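Local coordinates for protein acyl-CoA dehydrogenase FadE3 (Mycobacterium smegmatis, PDB 4IV6) that belongs to the acyl-CoA dehydrogenase family of flavoproteins and binds dihydroflavine-adenine dinucleotide as a four-chain assembly, at residues B[90-95]-B[120-125]; B[97-102]-B[110-115]; B[143-148]-B[218-223]. One frame throughout, in Å; residues are numbered along the deposited sequence.

Interaction 1: residues B[90-95]-B[120-125]. With FDA (dihydroflavine-adenine dinucleotide), chain D.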
loop_
_atom_site.group_PDB
_atom_site.type_symbol
_atom_site.label_atom_id
_atom_site.label_comp_id
_atom_site.label_asym_id
_atom_site.label_seq_id
_atom_site.Cartn_x
_atom_site.Cartn_y
_atom_site.Cartn_z
ATOM N N GLY B 90 -4.274 26.723 15.806
ATOM C CA GLY B 90 -5.339 26.119 14.994
ATOM C C GLY B 90 -6.755 26.316 15.510
ATOM O O GLY B 90 -7.590 26.975 14.860
ATOM N N GLY B 91 -7.038 25.762 16.683
ATOM C CA GLY B 91 -8.311 26.019 17.345
ATOM C C GLY B 91 -8.653 27.491 17.535
ATOM O O GLY B 91 -9.813 27.883 17.416
ATOM N N HIS B 92 -7.645 28.318 17.816
ATOM C CA HIS B 92 -7.838 29.753 17.954
ATOM C C HIS B 92 -8.370 30.339 16.659
ATOM O O HIS B 92 -9.297 31.139 16.657
ATOM C CB HIS B 92 -6.512 30.404 18.340
ATOM C CG HIS B 92 -6.548 31.886 18.453
ATOM N ND1 HIS B 92 -6.754 32.542 19.652
ATOM C CD2 HIS B 92 -6.320 32.850 17.531
ATOM C CE1 HIS B 92 -6.692 33.848 19.452
ATOM N NE2 HIS B 92 -6.416 34.059 18.172
ATOM N N THR B 93 -7.799 29.923 15.542
ATOM C CA THR B 93 -8.303 30.356 14.231
ATOM C C THR B 93 -9.762 29.913 13.979
ATOM O O THR B 93 -10.600 30.681 13.488
ATOM C CB THR B 93 -7.411 29.825 13.094
ATOM O OG1 THR B 93 -6.018 30.080 13.400
ATOM C CG2 THR B 93 -7.779 30.486 11.797
ATOM N N VAL B 94 -10.058 28.674 14.313
ATOM C CA VAL B 94 -11.404 28.163 14.123
ATOM C C VAL B 94 -12.384 28.991 14.959
ATOM O O VAL B 94 -13.426 29.384 14.455
ATOM C CB VAL B 94 -11.482 26.664 14.447
ATOM C CG1 VAL B 94 -12.908 26.172 14.386
ATOM C CG2 VAL B 94 -10.616 25.868 13.463
ATOM N N VAL B 95 -12.034 29.295 16.215
ATOM C CA VAL B 95 -12.929 30.105 17.056
ATOM C C VAL B 95 -13.080 31.503 16.477
ATOM O O VAL B 95 -14.196 32.054 16.481
ATOM C CB VAL B 95 -12.465 30.210 18.528
ATOM C CG1 VAL B 95 -13.372 31.144 19.318
ATOM C CG2 VAL B 95 -12.431 28.841 19.170
ATOM N N LEU B 120 -5.612 37.484 24.143
ATOM C CA LEU B 120 -6.532 36.417 24.487
ATOM C C LEU B 120 -6.429 35.298 23.466
ATOM O O LEU B 120 -6.536 35.547 22.282
ATOM C CB LEU B 120 -7.951 36.944 24.513
ATOM C CG LEU B 120 -9.062 35.905 24.676
ATOM C CD1 LEU B 120 -8.977 35.225 26.015
ATOM C CD2 LEU B 120 -10.399 36.602 24.524
ATOM N N ARG B 121 -6.275 34.071 23.939
ATOM C CA ARG B 121 -6.299 32.891 23.102
ATOM C C ARG B 121 -7.545 32.040 23.335
ATOM O O ARG B 121 -8.081 31.977 24.459
ATOM C CB ARG B 121 -5.060 32.073 23.384
ATOM C CG ARG B 121 -3.829 32.677 22.720
ATOM C CD ARG B 121 -2.579 31.969 23.145
ATOM N NE ARG B 121 -2.536 30.616 22.650
ATOM C CZ ARG B 121 -1.635 29.727 23.037
ATOM N NH1 ARG B 121 -0.681 30.075 23.902
ATOM N NH2 ARG B 121 -1.666 28.505 22.533
ATOM N N ALA B 122 -8.009 31.392 22.268
ATOM C CA ALA B 122 -9.191 30.554 22.320
ATOM C C ALA B 122 -8.890 29.174 21.795
ATOM O O ALA B 122 -7.988 28.968 20.965
ATOM C CB ALA B 122 -10.343 31.187 21.539
ATOM N N THR B 123 -9.686 28.211 22.261
ATOM C CA THR B 123 -9.600 26.856 21.747
ATOM C C THR B 123 -10.993 26.239 21.638
ATOM O O THR B 123 -11.967 26.801 22.166
ATOM C CB THR B 123 -8.690 26.006 22.622
ATOM O OG1 THR B 123 -8.461 24.729 22.000
ATOM C CG2 THR B 123 -9.320 25.795 24.012
ATOM N N MET B 124 -11.083 25.103 20.944
ATOM C CA MET B 124 -12.357 24.384 20.745
ATOM C C MET B 124 -12.465 23.206 21.686
ATOM O O MET B 124 -11.586 22.370 21.680
ATOM C CB MET B 124 -12.443 23.756 19.353
ATOM C CG MET B 124 -12.457 24.694 18.175
ATOM S SD MET B 124 -13.939 25.717 18.116
ATOM C CE MET B 124 -15.215 24.485 18.191
ATOM N N ALA B 125 -13.574 23.090 22.409
ATOM C CA ALA B 125 -13.821 21.945 23.270
ATOM C C ALA B 125 -15.051 21.134 22.850
ATOM O O ALA B 125 -16.192 21.443 23.230
ATOM C CB ALA B 125 -13.932 22.383 24.719
HETATM P PA FDA D . -13.404 7.125 19.035
HETATM O O1A FDA D . -14.546 7.957 18.507
HETATM O O2A FDA D . -13.532 6.401 20.347
HETATM O O5B FDA D . -12.997 6.079 17.893
HETATM C C5B FDA D . -12.077 4.986 18.118
HETATM C C4B FDA D . -11.851 4.244 16.789
HETATM O O4B FDA D . -13.100 3.838 16.197
HETATM C C3B FDA D . -11.197 5.123 15.746
HETATM O O3B FDA D . -10.438 4.294 14.839
HETATM C C2B FDA D . -12.393 5.747 15.061
HETATM O O2B FDA D . -12.139 6.232 13.746
HETATM C C1B FDA D . -13.310 4.550 14.988
HETATM N N9A FDA D . -14.747 4.910 14.838
HETATM C C8A FDA D . -15.523 5.463 15.796
HETATM N N7A FDA D . -16.784 5.615 15.343
HETATM C C5A FDA D . -16.801 5.158 14.068
HETATM C C6A FDA D . -17.789 5.029 13.010
HETATM N N6A FDA D . -19.041 5.433 13.232
HETATM N N1A FDA D . -17.438 4.512 11.812
HETATM C C2A FDA D . -16.186 4.076 11.598
HETATM N N3A FDA D . -15.206 4.165 12.526
HETATM C C4A FDA D . -15.466 4.669 13.749
HETATM N N1 FDA D . -10.632 17.477 20.557
HETATM C C2 FDA D . -11.135 18.678 20.826
HETATM O O2 FDA D . -12.366 18.794 20.983
HETATM N N3 FDA D . -10.359 19.770 20.935
HETATM C C4 FDA D . -9.032 19.758 20.805
HETATM O O4 FDA D . -8.349 20.808 20.947
HETATM C C4X FDA D . -8.397 18.466 20.476
HETATM N N5 FDA D . -7.062 18.312 20.346
HETATM C C5X FDA D . -6.517 17.076 20.477
HETATM C C6 FDA D . -5.159 16.907 20.770
HETATM C C7 FDA D . -4.586 15.639 20.868
HETATM C C7M FDA D . -3.129 15.473 21.218
HETATM C C8 FDA D . -5.383 14.497 20.649
HETATM C C8M FDA D . -4.855 13.083 20.726
HETATM C C9 FDA D . -6.729 14.665 20.368
HETATM C C9A FDA D . -7.312 15.940 20.297
HETATM N N10 FDA D . -8.695 16.061 20.045
HETATM C C10 FDA D . -9.295 17.294 20.386
HETATM C "C1'" FDA D . -9.515 14.861 20.242
HETATM C "C2'" FDA D . -9.715 14.223 18.885
HETATM O "O2'" FDA D . -10.523 15.044 18.042
HETATM C "C3'" FDA D . -10.349 12.847 19.090
HETATM O "O3'" FDA D . -9.333 11.962 19.549
HETATM C "C4'" FDA D . -10.965 12.274 17.835
HETATM O "O4'" FDA D . -12.240 12.921 17.701
HETATM C "C5'" FDA D . -11.223 10.762 17.959
HETATM O "O5'" FDA D . -11.917 10.524 19.163
HETATM P P FDA D . -11.793 9.225 20.060
HETATM O O1P FDA D . -12.903 9.404 21.077
HETATM O O2P FDA D . -10.389 9.083 20.536
HETATM O O3P FDA D . -12.096 8.047 19.000
#

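Interaction 2: residues B[97-102]-B[110-115]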
loop_
_atom_site.group_PDB
_atom_site.type_symbol
_atom_site.label_atom_id
_atom_site.label_comp_id
_atom_site.label_asym_id
_atom_site.label_seq_id
_atom_site.Cartn_x
_atom_site.Cartn_y
_atom_site.Cartn_z
ATOM N N LYS B 97 -13.042 32.316 13.399
ATOM C CA LYS B 97 -14.005 32.203 12.306
ATOM C C LYS B 97 -15.443 32.028 12.778
ATOM O O LYS B 97 -16.363 32.618 12.216
ATOM C CB LYS B 97 -13.594 31.043 11.396
ATOM C CG LYS B 97 -14.455 30.858 10.151
ATOM C CD LYS B 97 -14.144 31.895 9.089
ATOM C CE LYS B 97 -14.894 31.592 7.804
ATOM N NZ LYS B 97 -14.701 32.678 6.800
ATOM N N LEU B 98 -15.664 31.177 13.777
ATOM C CA LEU B 98 -17.004 31.006 14.317
ATOM C C LEU B 98 -17.607 32.327 14.837
ATOM O O LEU B 98 -18.790 32.609 14.613
ATOM C CB LEU B 98 -17.023 29.974 15.433
ATOM C CG LEU B 98 -16.728 28.554 14.981
ATOM C CD1 LEU B 98 -16.732 27.637 16.192
ATOM C CD2 LEU B 98 -17.709 28.089 13.918
ATOM N N LEU B 99 -16.792 33.115 15.527
ATOM C CA LEU B 99 -17.212 34.430 15.997
ATOM C C LEU B 99 -17.595 35.331 14.828
ATOM O O LEU B 99 -18.641 35.970 14.851
ATOM C CB LEU B 99 -16.105 35.095 16.819
ATOM C CG LEU B 99 -16.016 34.723 18.304
ATOM C CD1 LEU B 99 -14.651 35.093 18.876
ATOM C CD2 LEU B 99 -17.110 35.435 19.084
ATOM N N LEU B 100 -16.757 35.385 13.802
ATOM C CA LEU B 100 -17.090 36.198 12.644
ATOM C C LEU B 100 -18.365 35.707 11.964
ATOM O O LEU B 100 -19.200 36.512 11.618
ATOM C CB LEU B 100 -15.952 36.205 11.663
ATOM C CG LEU B 100 -14.785 37.052 12.175
ATOM C CD1 LEU B 100 -13.527 36.605 11.462
ATOM C CD2 LEU B 100 -15.043 38.539 11.975
ATOM N N LEU B 101 -18.523 34.400 11.809
ATOM C CA LEU B 101 -19.686 33.857 11.073
ATOM C C LEU B 101 -20.996 33.983 11.824
ATOM O O LEU B 101 -22.020 34.282 11.227
ATOM C CB LEU B 101 -19.468 32.373 10.698
ATOM C CG LEU B 101 -18.412 32.079 9.615
ATOM C CD1 LEU B 101 -18.317 30.579 9.353
ATOM C CD2 LEU B 101 -18.710 32.817 8.318
ATOM N N PHE B 102 -20.949 33.781 13.139
ATOM C CA PHE B 102 -22.127 33.536 13.952
ATOM C C PHE B 102 -22.284 34.454 15.193
ATOM O O PHE B 102 -23.341 34.493 15.804
ATOM C CB PHE B 102 -22.089 32.053 14.412
ATOM C CG PHE B 102 -22.022 31.051 13.272
ATOM C CD1 PHE B 102 -23.043 30.958 12.342
ATOM C CD2 PHE B 102 -20.948 30.206 13.137
ATOM C CE1 PHE B 102 -22.991 30.051 11.291
ATOM C CE2 PHE B 102 -20.879 29.276 12.097
ATOM C CZ PHE B 102 -21.908 29.196 11.173
ATOM N N LYS B 110 -16.180 42.117 21.923
ATOM C CA LYS B 110 -15.619 41.738 23.214
ATOM C C LYS B 110 -14.323 40.933 23.091
ATOM O O LYS B 110 -13.401 41.115 23.886
ATOM C CB LYS B 110 -16.636 40.913 23.978
ATOM C CG LYS B 110 -16.095 40.405 25.292
ATOM C CD LYS B 110 -17.192 39.879 26.158
ATOM C CE LYS B 110 -16.691 39.901 27.582
ATOM N NZ LYS B 110 -17.718 39.313 28.466
ATOM N N TYR B 111 -14.265 40.042 22.103
ATOM C CA TYR B 111 -13.215 39.023 22.020
ATOM C C TYR B 111 -12.187 39.168 20.877
ATOM O O TYR B 111 -10.995 38.942 21.094
ATOM C CB TYR B 111 -13.872 37.646 21.912
ATOM C CG TYR B 111 -14.598 37.222 23.166
ATOM C CD1 TYR B 111 -13.973 37.288 24.433
ATOM C CD2 TYR B 111 -15.885 36.734 23.106
ATOM C CE1 TYR B 111 -14.646 36.902 25.589
ATOM C CE2 TYR B 111 -16.555 36.352 24.258
ATOM C CZ TYR B 111 -15.942 36.436 25.496
ATOM O OH TYR B 111 -16.631 36.035 26.626
ATOM N N LEU B 112 -12.643 39.521 19.666
ATOM C CA LEU B 112 -11.771 39.516 18.482
ATOM C C LEU B 112 -10.572 40.464 18.512
ATOM O O LEU B 112 -9.495 40.072 18.028
ATOM C CB LEU B 112 -12.567 39.715 17.182
ATOM C CG LEU B 112 -13.507 38.577 16.789
ATOM C CD1 LEU B 112 -14.218 38.891 15.486
ATOM C CD2 LEU B 112 -12.754 37.262 16.655
ATOM N N PRO B 113 -10.719 41.675 19.091
ATOM C CA PRO B 113 -9.524 42.524 19.145
ATOM C C PRO B 113 -8.367 41.953 19.981
ATOM O O PRO B 113 -7.222 41.987 19.537
ATOM C CB PRO B 113 -10.059 43.859 19.715
ATOM C CG PRO B 113 -11.494 43.883 19.290
ATOM C CD PRO B 113 -11.923 42.431 19.489
ATOM N N ARG B 114 -8.655 41.388 21.151
ATOM C CA ARG B 114 -7.612 40.780 21.956
ATOM C C ARG B 114 -7.184 39.417 21.415
ATOM O O ARG B 114 -6.053 38.995 21.626
ATOM C CB ARG B 114 -8.047 40.633 23.397
ATOM C CG ARG B 114 -8.112 41.936 24.168
ATOM C CD ARG B 114 -8.603 41.630 25.568
ATOM N NE ARG B 114 -10.013 41.228 25.546
ATOM C CZ ARG B 114 -10.584 40.388 26.408
ATOM N NH1 ARG B 114 -11.893 40.111 26.305
ATOM N NH2 ARG B 114 -9.859 39.811 27.365
ATOM N N MET B 115 -8.067 38.737 20.708
ATOM C CA MET B 115 -7.671 37.498 20.020
ATOM C C MET B 115 -6.664 37.759 18.902
ATOM O O MET B 115 -5.715 37.011 18.731
ATOM C CB MET B 115 -8.887 36.759 19.483
ATOM C CG MET B 115 -9.668 36.074 20.589
ATOM S SD MET B 115 -11.187 35.298 20.023
ATOM C CE MET B 115 -10.505 33.997 18.999
#

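Interaction 3: residues B[143-148]-B[218-223]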
loop_
_atom_site.group_PDB
_atom_site.type_symbol
_atom_site.label_atom_id
_atom_site.label_comp_id
_atom_site.label_asym_id
_atom_site.label_seq_id
_atom_site.Cartn_x
_atom_site.Cartn_y
_atom_site.Cartn_z
ATOM N N ARG B 143 -27.652 24.122 31.336
ATOM C CA ARG B 143 -29.059 24.296 31.656
ATOM C C ARG B 143 -29.333 25.730 32.097
ATOM O O ARG B 143 -28.628 26.287 32.938
ATOM C CB ARG B 143 -29.455 23.265 32.708
ATOM C CG ARG B 143 -30.392 23.730 33.791
ATOM C CD ARG B 143 -30.618 22.586 34.764
ATOM N NE ARG B 143 -31.914 21.944 34.580
ATOM C CZ ARG B 143 -32.849 21.918 35.514
ATOM N NH1 ARG B 143 -34.006 21.309 35.285
ATOM N NH2 ARG B 143 -32.600 22.499 36.682
ATOM N N ARG B 144 -30.356 26.330 31.498
ATOM C CA ARG B 144 -30.683 27.704 31.804
ATOM C C ARG B 144 -31.204 27.819 33.238
ATOM O O ARG B 144 -31.979 26.988 33.697
ATOM C CB ARG B 144 -31.707 28.247 30.813
ATOM C CG ARG B 144 -31.619 29.744 30.665
ATOM C CD ARG B 144 -32.927 30.337 30.240
ATOM N NE ARG B 144 -32.742 31.669 29.675
ATOM C CZ ARG B 144 -32.319 31.897 28.437
ATOM N NH1 ARG B 144 -32.193 33.143 28.023
ATOM N NH2 ARG B 144 -31.998 30.885 27.620
ATOM N N ASP B 145 -30.707 28.814 33.960
ATOM C CA ASP B 145 -31.206 29.157 35.282
ATOM C C ASP B 145 -31.118 30.676 35.371
ATOM O O ASP B 145 -30.032 31.238 35.557
ATOM C CB ASP B 145 -30.370 28.490 36.376
ATOM C CG ASP B 145 -30.732 28.968 37.768
ATOM O OD1 ASP B 145 -31.872 29.355 37.977
ATOM O OD2 ASP B 145 -29.882 28.965 38.665
ATOM N N GLY B 146 -32.260 31.338 35.189
ATOM C CA GLY B 146 -32.314 32.794 35.165
ATOM C C GLY B 146 -31.579 33.280 33.936
ATOM O O GLY B 146 -31.855 32.833 32.828
ATOM N N ASP B 147 -30.610 34.162 34.124
ATOM C CA ASP B 147 -29.820 34.647 33.009
ATOM C C ASP B 147 -28.457 34.022 32.931
ATOM O O ASP B 147 -27.566 34.593 32.315
ATOM C CB ASP B 147 -29.688 36.156 33.062
ATOM C CG ASP B 147 -31.040 36.852 33.010
ATOM O OD1 ASP B 147 -31.905 36.468 32.181
ATOM O OD2 ASP B 147 -31.223 37.773 33.817
ATOM N N ASP B 148 -28.310 32.837 33.532
ATOM C CA ASP B 148 -27.110 32.019 33.397
ATOM C C ASP B 148 -27.410 30.691 32.720
ATOM O O ASP B 148 -28.524 30.184 32.771
ATOM C CB ASP B 148 -26.490 31.676 34.767
ATOM C CG ASP B 148 -25.839 32.865 35.453
ATOM O OD1 ASP B 148 -25.288 33.798 34.775
ATOM O OD2 ASP B 148 -25.859 32.831 36.711
ATOM N N ASP B 218 -21.182 22.725 38.197
ATOM C CA ASP B 218 -22.073 23.845 38.550
ATOM C C ASP B 218 -21.470 25.157 38.043
ATOM O O ASP B 218 -21.507 26.190 38.735
ATOM C CB ASP B 218 -22.280 23.880 40.070
ATOM C CG ASP B 218 -23.439 24.788 40.506
ATOM O OD1 ASP B 218 -24.534 24.690 39.934
ATOM O OD2 ASP B 218 -23.236 25.565 41.448
ATOM N N ALA B 219 -20.940 25.128 36.827
ATOM C CA ALA B 219 -20.174 26.278 36.289
ATOM C C ALA B 219 -21.124 27.248 35.612
ATOM O O ALA B 219 -21.737 26.922 34.569
ATOM C CB ALA B 219 -19.124 25.817 35.301
ATOM N N ARG B 220 -21.242 28.439 36.192
ATOM C CA ARG B 220 -22.210 29.435 35.742
ATOM C C ARG B 220 -21.599 30.412 34.744
ATOM O O ARG B 220 -20.581 31.024 35.027
ATOM C CB ARG B 220 -22.732 30.227 36.941
ATOM C CG ARG B 220 -23.262 29.365 38.077
ATOM C CD ARG B 220 -23.979 30.232 39.110
ATOM N NE ARG B 220 -25.409 30.119 38.925
ATOM C CZ ARG B 220 -26.087 29.044 39.301
ATOM N NH1 ARG B 220 -27.384 28.981 39.090
ATOM N NH2 ARG B 220 -25.445 28.028 39.893
ATOM N N VAL B 221 -22.222 30.547 33.585
ATOM C CA VAL B 221 -21.860 31.576 32.613
ATOM C C VAL B 221 -23.140 32.306 32.232
ATOM O O VAL B 221 -24.211 31.750 32.307
ATOM C CB VAL B 221 -21.191 30.990 31.362
ATOM C CG1 VAL B 221 -19.936 30.235 31.750
ATOM C CG2 VAL B 221 -22.147 30.098 30.576
ATOM N N PRO B 222 -23.036 33.571 31.836
ATOM C CA PRO B 222 -24.246 34.247 31.435
ATOM C C PRO B 222 -24.796 33.693 30.120
ATOM O O PRO B 222 -24.033 33.139 29.302
ATOM C CB PRO B 222 -23.822 35.717 31.305
ATOM C CG PRO B 222 -22.341 35.726 31.245
ATOM C CD PRO B 222 -21.846 34.430 31.805
ATOM N N VAL B 223 -26.108 33.820 29.927
ATOM C CA VAL B 223 -26.748 33.288 28.699
ATOM C C VAL B 223 -26.232 33.952 27.439
ATOM O O VAL B 223 -26.270 33.346 26.365
ATOM C CB VAL B 223 -28.300 33.301 28.721
ATOM C CG1 VAL B 223 -28.798 32.334 29.790
ATOM C CG2 VAL B 223 -28.874 34.703 28.923
#

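Interaction 1: residues B[90-95]-B[120-125]
The ring of His92 meets residues 120-122 edge-on: ND1 accepts the backbone N-H of Ala122 at 3.1 Å, with 156° at the hydrogen and the donor near the ring plane. Because the bond comes from a backbone N-H, ND1 acts as acceptor here, which is consistent with NE2 carrying the proton; NE2 is bonded to Phe53 O. The same edge runs on past Arg121 CA to Leu120 O, which lies 3.3 Å from His92 CE1. With CG anti to the backbone N, the imidazole reaches along the strand rather than over it, and Phe53 meets the ring edge-to-face. Behind it the helix backbone comes close, His92 CA lying 3.1 Å from Ala122 O, and Gly91, which has no side chain, faces Thr123. Val95 fills the next turn with its two branches parted: CG1 rests 3.8 Å from Ala122 CB, while CG2 lies 3.6 Å from Met124 SD. The Met124 chain, bent at chi2 and chi3, folds back to the helix, so that its sulfur also touches Val94 CG1 at 3.9 Å. While its side chain packs on the helix, the main chain of Met124 lines the dihydroflavine-adenine dinucleotide pocket: FDA N3 donates to Met124 O at 3.0 Å along a nearly straight 174° line. Thr123 points its CB away from the helix, and its OG1 is hydrogen-bonded to Ser159 O; Arg121 NH2 reaches Ala88 O. The axes of helix segment 90-95 and strand 122-125 cross almost perpendicularly, at 87°, where the N-terminal helical part of the acyl-CoA dehydrogenase fold meets the middle beta part. Strand 166-172 runs parallel beside strand 122-125, Met115 of helix 105-116 touches Ala122, and Met238 of helix 234-270 touches Val94 and Met124.

Interaction 2: residues B[97-102]-B[110-115]
Leu99 CB, directed from helix 83-102 toward helix 105-116, starts the contact 4.0 Å from Leu112 CD2. Its CG is anti to the carbonyl carbon (chi1 -84°), and from there CD1 lodges among three side chains of the facing helix. CD1 lies 3.6 Å from Leu112 CD2, 3.7 Å from Met115 SD and 4.0 Å from Tyr111 CB, while CD2 approaches the edge of the Tyr111 ring. Leu99 and Leu112 lie alongside, pointing opposite ways, and Met115, bent at chi3, brings its sulfur in at a slant. The two helices follow each other as a helical hairpin in the N-terminal all-helical part of the acyl-CoA dehydrogenase fold, the segment axes 10.5 Å apart at closest approach and their directions 144° apart, roughly antiparallel. Leucine and methionine side chains span this separation. Beside Leu99, the end of Leu100 swings inward, and its CD2 meets Leu112 CD1 at 3.6 Å; the two branches of Leu112 are therefore shared between consecutive leucines. Pro58 lies against Leu100 and Tyr61 against Leu112. Lys110 CG lies over the centre of one face of the Tyr111 ring, whose OH is hydrogen-bonded to Glu190 OE2.

Interaction 3: residues B[143-148]-B[218-223]
A type II' beta turn from Asp145 to Asp148 joins strands 141-145 and 148-159 as a beta hairpin, and the second of these pairs antiparallel with strand 219-222 at the surface of the middle beta domain. Asp148 and Pro222 form a non-hydrogen-bonded pair from which the side chains diverge. Arg220, bent at chi3, turns its guanidinium to both aspartates of the hairpin. Asp145 OD2 forms a salt bridge to Arg220 NH1 at 2.5 Å, and Asp148 OD2 a longer one to Arg220 NE at 3.5 Å. Neither carboxylate lies flat with the guanidinium: the planes stand 83° apart for Asp145 and 70° for Asp148, and each acid meets a different nitrogen with one oxygen, rather than forming a coplanar two-pronged pair. Asp218 OD1 joins the network through a long salt bridge to Arg220 NH2, and the shared positive charge would be expected to keep the neighbouring carboxylates ionised. At the other end, Val223 crosses the extended Arg144 chain at about a right angle, its CG1 lying over the centre of one guanidinium face, 3.8 Å above the plane. Val223 N donates to Asp147 O at 2.9 Å, approaching from 43° out of the carbonyl plane.

How the interactions relate
From the N terminus, helix 83-102 contributes first to interaction 1 and then, about two turns further on, to interaction 2. The chain reverses into helix 105-116, closing the short loop of interaction 2, and then enters strand 122-125, which returns to the earlier part of helix 83-102 and closes interaction 1 around it. The nested pair touch directly: Leu120 N probably bonds Arg114 O, and Leu120 CD2 packs on Tyr111 CD1. Interaction 3 follows in series, its 69 intervening residues containing strands but no helix, and closes within the beta domain. Its centre lies about 22 Å from each of the others. Interaction 2 joins helix to helix, interaction 1 helix to sheet, and interaction 3 a hairpin to a strand.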